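Local coordinates for tartronic semialdehyde reductase (Salmonella typhimurium, PDB 1YB4) that catalyses the NAD(P)H-dependent reduction of tartronic semialdehyde (2-hydroxy-3-oxopropanoate) to (R)-glycerate, and the reverse oxidation, at the interface of chains A and B. Sequence-based numbering; all coordinates share one arbitrary frame. Chains: chain A/B, tartronic semialdehyde reductase.

The interface of chains A and B. Residues chain A 167, 170, 173-174, 177, 252; chain B 192-193, 196, 198, 203.
B:Phe192 pushes its ring against A:Val173 and A:Thr170, an aromatic knob joining long helices in the A/B contact of this crystal assembly of a 3-hydroxyisobutyrate dehydrogenase-related enzyme. Both residues of chain A belong to helix 167-195, and the ring comes from the equivalent helix, 167-196, of chain B. Apolar contact dominates. The ring meets the A:Val173 side chain at about a right angle. CG1 of A:Val173 comes down on the outer rim, off the plane and beyond the CE2–CZ edge, 3.5 Å from CZ of B:Phe192. On the opposite side of the ring plane, the methyl CG2 of A:Thr170 approaches CE2 of B:Phe192 (3.9 Å), so the ring tip is wedged between two residues about one helical turn apart. A:Leu252, from the loop after helix 235-251, brings its CD1 to within 4.1 Å of CE1 of B:Phe192 at an oblique angle.

The threonine methyl also serves a second cluster. With CG2 anti to the backbone N and OG1 beside it (chi1 -66°), the two branches of A:Thr170 straddle CB of B:Ala196, which lies 3.6 Å from CG2 and OG1 alike. CG2 of A:Thr170 is also 3.6 Å from CA of B:Ala193 and 3.7 Å from CB of B:Ala198. Further along, A:Ala174 CB touches B:Val203 CG1, methyl to methyl.

Polar groups contribute by proximity rather than bonding. The carbonyl O of A:Thr170 sits in the ring plane at its edge, where an aromatic C-H could offer weak electrostatic complementarity. A:Asp167, at the helix start, turns the flat face of its carboxylate towards B:Ala198, with OD1 of A:Asp167 3.6 Å from CA of B:Ala198. Two-fold symmetry repeats the patch with chains exchanged, though the coordinates alone do not establish the contact as biological. The patch centre is about 6 Å from A:Lys172, the predicted active-site residue on the same helix.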
# COMPACT_ATOMS: atom_id res chain seq x y z
N ASP A 167 -23.23 -2.66 16.77
CA ASP A 167 -22.00 -3.35 17.16
C ASP A 167 -21.96 -4.74 16.58
O ASP A 167 -20.89 -5.35 16.48
CB ASP A 167 -21.89 -3.43 18.68
CG ASP A 167 -21.62 -2.08 19.33
OD1 ASP A 167 -21.67 -1.05 18.61
OD2 ASP A 167 -21.37 -2.05 20.55
N THR A 170 -20.64 -4.05 13.18
CA THR A 170 -19.27 -3.62 13.32
C THR A 170 -18.38 -4.81 13.64
O THR A 170 -17.21 -4.86 13.21
CB THR A 170 -19.14 -2.57 14.41
OG1 THR A 170 -19.84 -1.38 14.01
CG2 THR A 170 -17.65 -2.26 14.67
N VAL A 173 -17.71 -6.86 10.35
CA VAL A 173 -16.74 -6.20 9.48
C VAL A 173 -15.33 -6.42 9.98
O VAL A 173 -14.43 -6.72 9.20
CB VAL A 173 -16.99 -4.69 9.36
CG1 VAL A 173 -15.87 -4.03 8.57
CG2 VAL A 173 -18.30 -4.44 8.64
N ALA A 174 -15.16 -6.28 11.30
CA ALA A 174 -13.86 -6.46 11.94
C ALA A 174 -13.34 -7.87 11.69
O ALA A 174 -12.15 -8.08 11.46
CB ALA A 174 -13.98 -6.18 13.44
N ILE A 177 -12.10 -8.17 8.05
CA ILE A 177 -10.83 -7.48 7.80
C ILE A 177 -9.66 -8.38 8.20
O ILE A 177 -8.72 -8.57 7.43
CB ILE A 177 -10.71 -6.17 8.61
CG1 ILE A 177 -11.60 -5.08 8.02
CG2 ILE A 177 -9.28 -5.70 8.61
CD1 ILE A 177 -11.65 -3.83 8.86
N LEU A 252 -16.21 6.94 8.37
CA LEU A 252 -15.68 7.20 9.69
C LEU A 252 -14.28 7.81 9.60
O LEU A 252 -13.63 8.07 10.61
CB LEU A 252 -15.63 5.90 10.49
CG LEU A 252 -16.99 5.23 10.67
CD1 LEU A 252 -16.81 3.74 10.94
CD2 LEU A 252 -17.75 5.96 11.79
N PHE B 192 -10.95 0.49 13.89
CA PHE B 192 -12.14 0.72 13.09
C PHE B 192 -13.35 0.45 13.96
O PHE B 192 -14.32 1.21 13.94
CB PHE B 192 -12.19 -0.25 11.90
CG PHE B 192 -13.59 -0.59 11.44
CD1 PHE B 192 -14.29 0.26 10.61
CD2 PHE B 192 -14.20 -1.76 11.87
CE1 PHE B 192 -15.59 -0.06 10.20
CE2 PHE B 192 -15.50 -2.08 11.47
CZ PHE B 192 -16.20 -1.23 10.64
N ALA B 193 -13.29 -0.67 14.68
CA ALA B 193 -14.37 -1.08 15.56
C ALA B 193 -14.61 -0.01 16.61
O ALA B 193 -15.74 0.35 16.89
CB ALA B 193 -14.03 -2.41 16.24
N ALA B 196 -16.13 3.03 15.29
CA ALA B 196 -17.46 2.68 14.81
C ALA B 196 -18.41 2.73 16.01
O ALA B 196 -19.63 2.77 15.85
CB ALA B 196 -17.46 1.29 14.19
N ALA B 198 -18.16 0.45 18.70
CA ALA B 198 -18.11 -0.85 19.37
C ALA B 198 -17.05 -0.89 20.48
O ALA B 198 -16.14 -0.06 20.51
CB ALA B 198 -17.84 -1.94 18.34
N VAL B 203 -15.40 -7.12 20.93
CA VAL B 203 -15.03 -7.53 19.59
C VAL B 203 -13.89 -8.55 19.65
O VAL B 203 -13.98 -9.62 19.04
CB VAL B 203 -14.61 -6.31 18.74
CG1 VAL B 203 -14.41 -6.74 17.28
CG2 VAL B 203 -15.67 -5.21 18.82